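PDB 1EDG: endoglucanase A from Clostridium cellulolyticum, which hydrolyses internal beta-1,4-glucosidic bonds of cellulose, acting through a TIM-barrel catalytic domain of glycoside hydrolase family 5. Local coordinates for residues S91-S96 with I145-A150; N37-F42 with M100-E105; H123-V128 with E170-G175; P239-I242 with K248-V251. One frame throughout, in Å; residues are numbered along the deposited sequence.

How the contacts relate
The four contacts illustrate how a TIM barrel is tied together around its strands. Contact 2 is fully buried and mixes an aromatic ring with a valine and the aliphatic part of an arginine; contact 3 lies at the surface between two loops beyond the strand ends. Contacts 1 and 4 are partly buried, the first setting a short hairpin against a helix, the second a connecting loop against the start of a strand. Contacts 1 and 2 meet where Ile95 packs on Met100, and contacts 2 and 3 through Asp40 and His123. None has a direct hydrogen bond between its segments, but contact 4, which touches none of the others, has a water bridge.

Contact 1: residues S91-S96 with I145-A150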
loop_
_atom_site.group_PDB
_atom_site.type_symbol
_atom_site.label_atom_id
_atom_site.label_comp_id
_atom_site.label_asym_id
_atom_site.label_seq_id
_atom_site.Cartn_x
_atom_site.Cartn_y
_atom_site.Cartn_z
ATOM N N SER A 91 -19.824 21.162 -2.308
ATOM C CA SER A 91 -18.811 21.797 -1.480
ATOM C C SER A 91 -18.472 20.914 -0.282
ATOM O O SER A 91 -17.431 21.090 0.355
ATOM C CB SER A 91 -19.323 23.157 -0.998
ATOM O OG SER A 91 -20.566 23.022 -0.316
ATOM N N ASP A 92 -19.370 19.984 0.028
ATOM C CA ASP A 92 -19.187 19.068 1.145
ATOM C C ASP A 92 -18.557 17.730 0.739
ATOM O O ASP A 92 -18.444 16.821 1.560
ATOM C CB ASP A 92 -20.524 18.831 1.852
ATOM C CG ASP A 92 -21.583 18.219 0.938
ATOM O OD1 ASP A 92 -21.408 18.216 -0.294
ATOM O OD2 ASP A 92 -22.603 17.739 1.459
ATOM N N TYR A 93 -18.194 17.601 -0.533
ATOM C CA TYR A 93 -17.576 16.384 -1.055
ATOM C C TYR A 93 -18.360 15.121 -0.699
ATOM O O TYR A 93 -17.786 14.141 -0.220
ATOM C CB TYR A 93 -16.128 16.251 -0.555
ATOM C CG TYR A 93 -15.235 17.422 -0.896
ATOM C CD1 TYR A 93 -14.591 17.498 -2.127
ATOM C CD2 TYR A 93 -15.036 18.456 0.018
ATOM C CE1 TYR A 93 -13.767 18.573 -2.444
ATOM C CE2 TYR A 93 -14.213 19.538 -0.290
ATOM C CZ TYR A 93 -13.584 19.591 -1.518
ATOM O OH TYR A 93 -12.773 20.663 -1.811
ATOM N N LYS A 94 -19.669 15.143 -0.931
ATOM C CA LYS A 94 -20.523 13.996 -0.635
ATOM C C LYS A 94 -20.182 12.831 -1.563
ATOM O O LYS A 94 -20.118 12.996 -2.788
ATOM C CB LYS A 94 -21.996 14.385 -0.798
ATOM C CG LYS A 94 -22.989 13.248 -0.596
ATOM C CD LYS A 94 -22.896 12.634 0.804
ATOM C CE LYS A 94 -23.269 13.628 1.908
ATOM N NZ LYS A 94 -23.136 13.038 3.281
ATOM N N ILE A 95 -19.942 11.661 -0.978
ATOM C CA ILE A 95 -19.600 10.469 -1.749
ATOM C C ILE A 95 -20.857 9.772 -2.256
ATOM O O ILE A 95 -21.808 9.554 -1.503
ATOM C CB ILE A 95 -18.766 9.457 -0.901
ATOM C CG1 ILE A 95 -17.417 10.075 -0.515
ATOM C CG2 ILE A 95 -18.530 8.170 -1.689
ATOM C CD1 ILE A 95 -16.622 9.243 0.476
ATOM N N SER A 96 -20.858 9.438 -3.541
ATOM C CA SER A 96 -21.984 8.745 -4.152
ATOM C C SER A 96 -22.274 7.434 -3.426
ATOM O O SER A 96 -21.368 6.616 -3.236
ATOM C CB SER A 96 -21.666 8.433 -5.610
ATOM O OG SER A 96 -22.632 7.540 -6.139
ATOM N N ILE A 145 -10.005 15.883 2.952
ATOM C CA ILE A 145 -9.603 14.811 3.860
ATOM C C ILE A 145 -10.601 14.585 5.001
ATOM O O ILE A 145 -10.995 13.450 5.274
ATOM C CB ILE A 145 -8.161 15.073 4.423
ATOM C CG1 ILE A 145 -7.111 14.900 3.319
ATOM C CG2 ILE A 145 -7.851 14.150 5.606
ATOM C CD1 ILE A 145 -6.984 13.474 2.760
ATOM N N THR A 146 -11.033 15.659 5.650
ATOM C CA THR A 146 -11.974 15.536 6.756
ATOM C C THR A 146 -13.380 15.087 6.329
ATOM O O THR A 146 -14.002 14.262 7.008
ATOM C CB THR A 146 -12.061 16.843 7.579
ATOM O OG1 THR A 146 -12.470 17.924 6.731
ATOM C CG2 THR A 146 -10.714 17.180 8.184
ATOM N N SER A 147 -13.875 15.605 5.203
ATOM C CA SER A 147 -15.210 15.239 4.718
ATOM C C SER A 147 -15.272 13.781 4.273
ATOM O O SER A 147 -16.168 13.031 4.658
ATOM C CB SER A 147 -15.619 16.132 3.545
ATOM O OG SER A 147 -15.614 17.499 3.915
ATOM N N VAL A 148 -14.317 13.396 3.437
ATOM C CA VAL A 148 -14.247 12.034 2.915
ATOM C C VAL A 148 -14.046 11.012 4.036
ATOM O O VAL A 148 -14.766 10.009 4.107
ATOM C CB VAL A 148 -13.136 11.917 1.834
ATOM C CG1 VAL A 148 -12.842 10.473 1.514
ATOM C CG2 VAL A 148 -13.577 12.650 0.570
ATOM N N TRP A 149 -13.123 11.292 4.953
ATOM C CA TRP A 149 -12.890 10.349 6.033
ATOM C C TRP A 149 -14.013 10.263 7.049
ATOM O O TRP A 149 -14.251 9.196 7.615
ATOM C CB TRP A 149 -11.516 10.559 6.673
ATOM C CG TRP A 149 -10.461 9.884 5.856
ATOM C CD1 TRP A 149 -9.504 10.478 5.098
ATOM C CD2 TRP A 149 -10.328 8.472 5.641
ATOM N NE1 TRP A 149 -8.785 9.530 4.410
ATOM C CE2 TRP A 149 -9.271 8.287 4.727
ATOM C CE3 TRP A 149 -11.010 7.346 6.128
ATOM C CZ2 TRP A 149 -8.876 7.018 4.282
ATOM C CZ3 TRP A 149 -10.618 6.088 5.686
ATOM C CH2 TRP A 149 -9.560 5.936 4.775
ATOM N N ALA A 150 -14.752 11.351 7.242
ATOM C CA ALA A 150 -15.877 11.321 8.173
ATOM C C ALA A 150 -16.937 10.371 7.604
ATOM O O ALA A 150 -17.563 9.610 8.339
ATOM C CB ALA A 150 -16.467 12.725 8.359
#
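Ser147 and Val148, neighbours on helix 138-155, receive the hairpin segment 91-96 at two points, one edged with polar atoms and one mainly hydrocarbon. At the polar end, CB of Ser147 rests 3.5 Å from the carbonyl O of Asp92 and 4.1 Å from CB of Tyr93. The hydroxyl does not bond across the gap. With OG beside its own backbone N (chi1 -58°), Ser147 hydrogen-bonds back to the carbonyl of Lys143 one helical turn earlier, and the Tyr93 ring meets it merely by van der Waals contact, CD2 lying obliquely 4.1 Å from Ser147 OG. The tyrosine ring itself runs on along the helix and meets Tyr144 edge-to-face.

The apolar point is formed by Ile95 and Val148, whose side chains cross at about a right angle. Because the ethyl arm of Ile95 is stretched out (chi2 172°), its CD1 methyl spans the gap and comes 4.1 Å from CG1 of Val148, and equally near the carbonyl O of that residue.

Polar cohesion is supplied from just past the helical segment: the side-chain amide of Gln151 gives NE2 to Tyr93 O and to Ser147 O, and takes Ile95 N on OE1. Strand 94-95 pairs with strand 88-89 in a small antiparallel hairpin, so the contact joins the excursion after the second strand of the (beta/alpha)8 barrel, 77-80, to the helix that comes after the third.

Contact 2: residues N37-F42 with M100-E105; sequences NTFDAF and MNRVQE
Phe39 makes a buried, mainly apolar contact with Arg102 and Val103, in which the loop after the first barrel strand, 32-34, sends one aromatic ring against helix 97-111, the helix that follows the second strand, 77-80. The ring is approached from two directions. CG2 of Val103 lies over one face, 4.3 Å from Phe39 CD1, whereas Arg102 comes to the edge, its CG 3.8 Å from Phe39 CE1 and close to the ring plane. The opposite face carries CG2 of Thr38.

Arg102 therefore offers its aliphatic part to the ring and its charge to other groups. CG starts out anti to the backbone N, and the chain then bends at chi2 (55°), which carries the guanidinium past the ring rather than flat upon it: the two planes stand 61° apart. NH1 forms a salt bridge of 2.8 Å with Glu105 OE1, three residues further along the same helix, using the anti lone pair of that oxygen. Glu54 pairs with NE, Thr62 O accepts from NH2, and Tyr109 OH is a further partner of NH1, so the buried charge is held by several groups and its rotation is probably fixed.

The loop is shaped by a type I turn from Thr38 to Ala41, closed by Ala41 N to Thr38 O at 3.1 Å. Asp40 OD1 folds back to accept Thr38 N at 2.8 Å, met from above the carboxylate plane. In this (beta/alpha)8 barrel the ring so joins the loop after strand 32-34 to helix 97-111, which comes after strand 77-80 in the chain.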
loop_
_atom_site.group_PDB
_atom_site.type_symbol
_atom_site.label_atom_id
_atom_site.label_comp_id
_atom_site.label_asym_id
_atom_site.label_seq_id
_atom_site.Cartn_x
_atom_site.Cartn_y
_atom_site.Cartn_z
ATOM N N ASN A 37 -5.150 -1.234 -9.870
ATOM C CA ASN A 37 -5.804 -0.693 -11.068
ATOM C C ASN A 37 -7.293 -1.014 -11.146
ATOM O O ASN A 37 -7.828 -1.251 -12.230
ATOM C CB ASN A 37 -5.092 -1.167 -12.345
ATOM C CG ASN A 37 -3.802 -0.399 -12.633
ATOM O OD1 ASN A 37 -3.322 0.384 -11.807
ATOM N ND2 ASN A 37 -3.223 -0.640 -13.804
ATOM N N THR A 38 -7.964 -0.993 -10.000
ATOM C CA THR A 38 -9.390 -1.287 -9.918
ATOM C C THR A 38 -10.178 -0.057 -9.447
ATOM O O THR A 38 -10.427 0.848 -10.251
ATOM C CB THR A 38 -9.616 -2.507 -9.015
ATOM O OG1 THR A 38 -8.766 -3.562 -9.470
ATOM C CG2 THR A 38 -11.053 -2.996 -9.074
ATOM N N PHE A 39 -10.512 0.027 -8.159
ATOM C CA PHE A 39 -11.253 1.186 -7.662
ATOM C C PHE A 39 -10.420 2.474 -7.678
ATOM O O PHE A 39 -10.953 3.570 -7.457
ATOM C CB PHE A 39 -11.812 0.915 -6.271
ATOM C CG PHE A 39 -12.866 -0.155 -6.245
ATOM C CD1 PHE A 39 -14.116 0.069 -6.815
ATOM C CD2 PHE A 39 -12.614 -1.389 -5.659
ATOM C CE1 PHE A 39 -15.102 -0.917 -6.799
ATOM C CE2 PHE A 39 -13.595 -2.384 -5.639
ATOM C CZ PHE A 39 -14.843 -2.146 -6.211
ATOM N N ASP A 40 -9.120 2.331 -7.937
ATOM C CA ASP A 40 -8.186 3.455 -8.025
ATOM C C ASP A 40 -8.157 4.129 -9.404
ATOM O O ASP A 40 -7.516 5.176 -9.577
ATOM C CB ASP A 40 -6.755 3.051 -7.593
ATOM C CG ASP A 40 -6.310 1.698 -8.147
ATOM O OD1 ASP A 40 -7.012 0.701 -7.921
ATOM O OD2 ASP A 40 -5.226 1.620 -8.757
ATOM N N ALA A 41 -8.828 3.527 -10.385
ATOM C CA ALA A 41 -8.878 4.098 -11.731
ATOM C C ALA A 41 -9.647 5.425 -11.660
ATOM O O ALA A 41 -10.683 5.509 -10.999
ATOM C CB ALA A 41 -9.570 3.135 -12.689
ATOM N N PHE A 42 -9.131 6.461 -12.320
ATOM C CA PHE A 42 -9.793 7.765 -12.291
ATOM C C PHE A 42 -10.098 8.352 -13.667
ATOM O O PHE A 42 -10.520 9.504 -13.773
ATOM C CB PHE A 42 -8.991 8.764 -11.447
ATOM C CG PHE A 42 -7.600 9.010 -11.947
ATOM C CD1 PHE A 42 -7.348 10.004 -12.885
ATOM C CD2 PHE A 42 -6.536 8.254 -11.476
ATOM C CE1 PHE A 42 -6.053 10.238 -13.339
ATOM C CE2 PHE A 42 -5.246 8.483 -11.924
ATOM C CZ PHE A 42 -5.001 9.473 -12.857
ATOM N N MET A 100 -20.077 3.915 -2.923
ATOM C CA MET A 100 -19.825 3.437 -1.562
ATOM C C MET A 100 -20.341 2.010 -1.364
ATOM O O MET A 100 -19.656 1.172 -0.770
ATOM C CB MET A 100 -20.465 4.370 -0.528
ATOM C CG MET A 100 -20.084 4.053 0.915
ATOM S SD MET A 100 -18.325 4.349 1.291
ATOM C CE MET A 100 -18.408 6.005 1.941
ATOM N N ASN A 101 -21.537 1.732 -1.878
ATOM C CA ASN A 101 -22.132 0.399 -1.756
ATOM C C ASN A 101 -21.278 -0.679 -2.411
ATOM O O ASN A 101 -21.089 -1.753 -1.840
ATOM C CB ASN A 101 -23.542 0.368 -2.356
ATOM C CG ASN A 101 -24.543 1.151 -1.534
ATOM O OD1 ASN A 101 -24.304 1.459 -0.363
ATOM N ND2 ASN A 101 -25.672 1.489 -2.145
ATOM N N ARG A 102 -20.766 -0.390 -3.602
ATOM C CA ARG A 102 -19.936 -1.341 -4.327
ATOM C C ARG A 102 -18.607 -1.581 -3.600
ATOM O O ARG A 102 -18.156 -2.725 -3.480
ATOM C CB ARG A 102 -19.708 -0.867 -5.762
ATOM C CG ARG A 102 -18.817 -1.780 -6.599
ATOM C CD ARG A 102 -19.321 -3.227 -6.640
ATOM N NE ARG A 102 -18.360 -4.089 -7.326
ATOM C CZ ARG A 102 -18.221 -5.396 -7.112
ATOM N NH1 ARG A 102 -18.984 -6.027 -6.231
ATOM N NH2 ARG A 102 -17.281 -6.067 -7.755
ATOM N N VAL A 103 -17.994 -0.511 -3.098
ATOM C CA VAL A 103 -16.736 -0.640 -2.363
ATOM C C VAL A 103 -16.950 -1.551 -1.153
ATOM O O VAL A 103 -16.154 -2.466 -0.905
ATOM C CB VAL A 103 -16.202 0.744 -1.896
ATOM C CG1 VAL A 103 -14.985 0.569 -0.971
ATOM C CG2 VAL A 103 -15.808 1.581 -3.107
ATOM N N GLN A 104 -18.035 -1.323 -0.419
ATOM C CA GLN A 104 -18.337 -2.131 0.759
ATOM C C GLN A 104 -18.565 -3.605 0.406
ATOM O O GLN A 104 -18.258 -4.493 1.197
ATOM C CB GLN A 104 -19.551 -1.571 1.504
ATOM C CG GLN A 104 -19.880 -2.321 2.783
ATOM C CD GLN A 104 -20.978 -1.662 3.580
ATOM O OE1 GLN A 104 -21.857 -1.005 3.026
ATOM N NE2 GLN A 104 -20.938 -1.832 4.889
ATOM N N GLU A 105 -19.109 -3.853 -0.778
ATOM C CA GLU A 105 -19.371 -5.213 -1.250
ATOM C C GLU A 105 -18.046 -5.974 -1.345
ATOM O O GLU A 105 -17.915 -7.082 -0.824
ATOM C CB GLU A 105 -20.027 -5.141 -2.630
ATOM C CG GLU A 105 -21.166 -6.108 -2.878
ATOM C CD GLU A 105 -22.033 -5.674 -4.061
ATOM O OE1 GLU A 105 -21.522 -5.625 -5.200
ATOM O OE2 GLU A 105 -23.222 -5.355 -3.847
#

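Contact 3: residues H123-V128 with E170-G175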
loop_
_atom_site.group_PDB
_atom_site.type_symbol
_atom_site.label_atom_id
_atom_site.label_comp_id
_atom_site.label_asym_id
_atom_site.label_seq_id
_atom_site.Cartn_x
_atom_site.Cartn_y
_atom_site.Cartn_z
ATOM N N HIS A 123 -5.534 7.907 -5.885
ATOM C CA HIS A 123 -5.180 8.971 -6.829
ATOM C C HIS A 123 -6.108 10.173 -6.632
ATOM O O HIS A 123 -6.918 10.510 -7.505
ATOM C CB HIS A 123 -5.253 8.461 -8.274
ATOM C CG HIS A 123 -4.236 7.405 -8.600
ATOM N ND1 HIS A 123 -4.560 6.238 -9.265
ATOM C CD2 HIS A 123 -2.898 7.359 -8.395
ATOM C CE1 HIS A 123 -3.465 5.525 -9.461
ATOM N NE2 HIS A 123 -2.443 6.183 -8.943
ATOM N N ASP A 124 -6.005 10.796 -5.459
ATOM C CA ASP A 124 -6.836 11.943 -5.122
ATOM C C ASP A 124 -6.045 13.234 -4.923
ATOM O O ASP A 124 -6.536 14.178 -4.306
ATOM C CB ASP A 124 -7.696 11.633 -3.896
ATOM C CG ASP A 124 -8.834 10.672 -4.205
ATOM O OD1 ASP A 124 -9.191 10.532 -5.396
ATOM O OD2 ASP A 124 -9.394 10.076 -3.261
ATOM N N VAL A 125 -4.808 13.254 -5.414
ATOM C CA VAL A 125 -3.973 14.448 -5.327
ATOM C C VAL A 125 -4.373 15.252 -6.565
ATOM O O VAL A 125 -3.946 14.938 -7.680
ATOM C CB VAL A 125 -2.457 14.115 -5.402
ATOM C CG1 VAL A 125 -1.625 15.390 -5.213
ATOM C CG2 VAL A 125 -2.081 13.080 -4.352
ATOM N N ASP A 126 -5.222 16.255 -6.363
ATOM C CA ASP A 126 -5.731 17.088 -7.444
ATOM C C ASP A 126 -6.147 18.415 -6.820
ATOM O O ASP A 126 -7.028 18.449 -5.962
ATOM C CB ASP A 126 -6.957 16.406 -8.062
ATOM C CG ASP A 126 -7.450 17.102 -9.314
ATOM O OD1 ASP A 126 -7.964 18.233 -9.220
ATOM O OD2 ASP A 126 -7.326 16.514 -10.405
ATOM N N LYS A 127 -5.563 19.507 -7.296
ATOM C CA LYS A 127 -5.845 20.842 -6.765
ATOM C C LYS A 127 -7.315 21.253 -6.739
ATOM O O LYS A 127 -7.767 21.903 -5.797
ATOM C CB LYS A 127 -5.038 21.884 -7.543
ATOM C CG LYS A 127 -3.545 21.752 -7.344
ATOM C CD LYS A 127 -2.764 22.621 -8.303
ATOM C CE LYS A 127 -1.278 22.485 -8.035
ATOM N NZ LYS A 127 -0.447 23.243 -9.004
ATOM N N VAL A 128 -8.057 20.864 -7.766
ATOM C CA VAL A 128 -9.467 21.222 -7.876
ATOM C C VAL A 128 -10.439 20.254 -7.218
ATOM O O VAL A 128 -11.299 20.657 -6.436
ATOM C CB VAL A 128 -9.876 21.371 -9.361
ATOM C CG1 VAL A 128 -11.331 21.795 -9.470
ATOM C CG2 VAL A 128 -8.962 22.364 -10.063
ATOM N N GLU A 170 0.197 8.334 -1.849
ATOM C CA GLU A 170 1.521 8.895 -2.106
ATOM C C GLU A 170 1.413 10.416 -2.242
ATOM O O GLU A 170 1.649 10.971 -3.317
ATOM C CB GLU A 170 2.132 8.275 -3.377
ATOM C CG GLU A 170 2.459 6.785 -3.243
ATOM C CD GLU A 170 3.085 6.174 -4.495
ATOM O OE1 GLU A 170 3.113 6.815 -5.564
ATOM O OE2 GLU A 170 3.556 5.023 -4.409
ATOM N N PRO A 171 1.064 11.113 -1.147
ATOM C CA PRO A 171 0.934 12.579 -1.197
ATOM C C PRO A 171 2.250 13.193 -1.685
ATOM O O PRO A 171 3.329 12.861 -1.186
ATOM C CB PRO A 171 0.591 12.945 0.248
ATOM C CG PRO A 171 1.273 11.867 1.042
ATOM C CD PRO A 171 1.005 10.618 0.241
ATOM N N ARG A 172 2.163 14.065 -2.684
ATOM C CA ARG A 172 3.363 14.648 -3.264
ATOM C C ARG A 172 3.009 15.885 -4.082
ATOM O O ARG A 172 1.832 16.179 -4.293
ATOM C CB ARG A 172 4.000 13.607 -4.194
ATOM C CG ARG A 172 3.111 13.253 -5.393
ATOM C CD ARG A 172 3.553 11.978 -6.091
ATOM N NE ARG A 172 2.793 11.727 -7.316
ATOM C CZ ARG A 172 1.561 11.223 -7.362
ATOM N NH1 ARG A 172 0.919 10.899 -6.250
ATOM N NH2 ARG A 172 0.967 11.038 -8.534
ATOM N N LEU A 173 4.034 16.579 -4.570
ATOM C CA LEU A 173 3.833 17.764 -5.398
ATOM C C LEU A 173 3.764 17.346 -6.867
ATOM O O LEU A 173 4.771 17.355 -7.573
ATOM C CB LEU A 173 4.971 18.770 -5.183
ATOM C CG LEU A 173 5.069 19.384 -3.784
ATOM C CD1 LEU A 173 6.335 20.216 -3.674
ATOM C CD2 LEU A 173 3.830 20.225 -3.490
ATOM N N VAL A 174 2.573 16.959 -7.318
ATOM C CA VAL A 174 2.380 16.528 -8.700
ATOM C C VAL A 174 2.795 17.646 -9.653
ATOM O O VAL A 174 2.411 18.802 -9.474
ATOM C CB VAL A 174 0.907 16.143 -8.981
ATOM C CG1 VAL A 174 0.756 15.647 -10.404
ATOM C CG2 VAL A 174 0.444 15.070 -8.006
ATOM N N GLY A 175 3.609 17.304 -10.643
ATOM C CA GLY A 175 4.060 18.294 -11.601
ATOM C C GLY A 175 5.390 18.926 -11.237
ATOM O O GLY A 175 6.129 19.361 -12.121
#
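At the end of the barrel where the strands run out into loops, Val125 of the loop after strand 116-120 packs against Arg172 and Val174 of the loop after strand 163-166. The closest meeting is between methyl groups: Val125 CG1 stands 3.5 Å from Val174 CG2, tighter than usual for two carbons, while the two side chains cross at a slant. Val125 CG1, anti to its backbone N at chi1 -176°, also lies 3.7 Å from the carbonyl O of Arg172. The other branch, CG2, turns to the arginine side chain and comes 4.2 Å from NH1.

Glu170 and Pro171 belong to the Asn-Glu-Pro signature that follows the fourth strand in family 5, where the glutamate is as a rule the acid/base; the contact is consistent with a place beside that active site. Glu170 OE2 is hydrogen-bonded to His254.

The arginine is held from its own loop. Its NH1 donates to Glu170 O at 3.0 Å with an N-H...O angle of 159°, and that oxygen lies in the guanidinium plane; the donor itself is tilted from the plane of the carbonyl. NE makes a salt bridge with Glu179, and Val174 CG2 lies over one guanidinium face, offset toward the rim. Charge is thus spent on the loop's own partners, and Val125 touches the guanidinium only obliquely, at NH1. On its own loop the valine also packs on Tyr131.

Contact 4: residues P239-I242 with K248-V251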
loop_
_atom_site.group_PDB
_atom_site.type_symbol
_atom_site.label_atom_id
_atom_site.label_comp_id
_atom_site.label_asym_id
_atom_site.label_seq_id
_atom_site.Cartn_x
_atom_site.Cartn_y
_atom_site.Cartn_z
ATOM N N PRO A 239 1.420 11.459 13.922
ATOM C CA PRO A 239 0.236 12.144 14.453
ATOM C C PRO A 239 -0.039 11.863 15.933
ATOM O O PRO A 239 0.241 10.772 16.433
ATOM C CB PRO A 239 -0.906 11.578 13.598
ATOM C CG PRO A 239 -0.231 11.117 12.354
ATOM C CD PRO A 239 1.038 10.513 12.860
ATOM N N ASN A 240 -0.612 12.851 16.614
ATOM C CA ASN A 240 -0.987 12.726 18.015
ATOM C C ASN A 240 -2.312 11.964 18.021
ATOM O O ASN A 240 -3.255 12.350 17.328
ATOM C CB ASN A 240 -1.189 14.120 18.633
ATOM C CG ASN A 240 -1.602 14.058 20.094
ATOM O OD1 ASN A 240 -2.772 14.252 20.434
ATOM N ND2 ASN A 240 -0.640 13.789 20.966
ATOM N N ASP A 241 -2.382 10.876 18.780
ATOM C CA ASP A 241 -3.597 10.069 18.850
ATOM C C ASP A 241 -4.337 10.387 20.152
ATOM O O ASP A 241 -3.767 10.999 21.060
ATOM C CB ASP A 241 -3.225 8.577 18.791
ATOM C CG ASP A 241 -4.361 7.692 18.285
ATOM O OD1 ASP A 241 -5.485 8.187 18.071
ATOM O OD2 ASP A 241 -4.129 6.478 18.105
ATOM N N ILE A 242 -5.608 10.004 20.238
ATOM C CA ILE A 242 -6.384 10.253 21.450
ATOM C C ILE A 242 -5.785 9.535 22.648
ATOM O O ILE A 242 -5.178 8.466 22.515
ATOM C CB ILE A 242 -7.853 9.792 21.332
ATOM C CG1 ILE A 242 -7.922 8.317 20.929
ATOM C CG2 ILE A 242 -8.612 10.693 20.384
ATOM C CD1 ILE A 242 -9.318 7.754 20.916
ATOM N N LYS A 248 -1.219 2.854 18.034
ATOM C CA LYS A 248 -2.222 2.454 17.042
ATOM C C LYS A 248 -1.993 3.068 15.655
ATOM O O LYS A 248 -2.851 2.960 14.775
ATOM C CB LYS A 248 -3.636 2.792 17.529
ATOM C CG LYS A 248 -4.155 1.869 18.617
ATOM C CD LYS A 248 -4.265 0.449 18.099
ATOM C CE LYS A 248 -4.861 -0.481 19.132
ATOM N NZ LYS A 248 -3.936 -0.670 20.274
ATOM N N ILE A 249 -0.849 3.722 15.464
ATOM C CA ILE A 249 -0.527 4.351 14.181
ATOM C C ILE A 249 0.598 3.572 13.503
ATOM O O ILE A 249 1.658 3.340 14.092
ATOM C CB ILE A 249 -0.097 5.849 14.339
ATOM C CG1 ILE A 249 -1.159 6.651 15.112
ATOM C CG2 ILE A 249 0.150 6.471 12.969
ATOM C CD1 ILE A 249 -2.518 6.669 14.465
ATOM N N ILE A 250 0.350 3.164 12.264
ATOM C CA ILE A 250 1.300 2.393 11.469
ATOM C C ILE A 250 1.914 3.270 10.372
ATOM O O ILE A 250 1.197 4.009 9.688
ATOM C CB ILE A 250 0.582 1.192 10.789
ATOM C CG1 ILE A 250 -0.079 0.306 11.840
ATOM C CG2 ILE A 250 1.563 0.380 9.949
ATOM C CD1 ILE A 250 -0.979 -0.764 11.249
ATOM N N VAL A 251 3.230 3.191 10.205
ATOM C CA VAL A 251 3.916 3.957 9.170
ATOM C C VAL A 251 3.778 3.203 7.842
ATOM O O VAL A 251 3.984 1.984 7.786
ATOM C CB VAL A 251 5.421 4.122 9.494
ATOM C CG1 VAL A 251 6.108 4.960 8.429
ATOM C CG2 VAL A 251 5.591 4.744 10.872
HETATM O O HOH W 1 -1.790 5.499 18.988
#
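Pro239-Ile242 and Lys248-Val251 run in opposite directions at a separation too wide for pairing: the nearest CA atoms, Pro239 with Ile249 and Asp241 with Lys248, are 7.8 and 7.9 Å apart, and no hydrogen bond passes directly between the segments. The first is an extended piece of loop; the second turns at Lys248 into the barrel strand 249-254, held on its sides by strands 219-222 and 303-308.

Side chains and one water bridge the interval. CG2 of Ile249, anti to the backbone N, comes 4.1 Å from Pro239 CD; the proline also packs on Asn200 and Val204 of helix 187-209. The other arm of Ile249 bends at chi2 (-60°), and its CD1 lies 4.0 Å from Asp241 OD2. That oxygen also sits 3.8 Å from Lys248 CB, although the lysine chain bends at chi2 and chi4 and its amine leads away from the aspartate.

The bridging water donates to Asp241 OD2 at 2.7 Å and accepts from Lys248 N at 2.9 Å. Arg208 forms a salt bridge with the same oxygen, Asn245 ND2 adds a bond, and OD1 takes Ile242 N from above the carboxylate plane. So many donors would probably keep Asp241 ionised and fix its rotation, allowing a charged group to lie against isoleucine and lysine hydrocarbon while the solvent link to the backbone stands in for a direct bond.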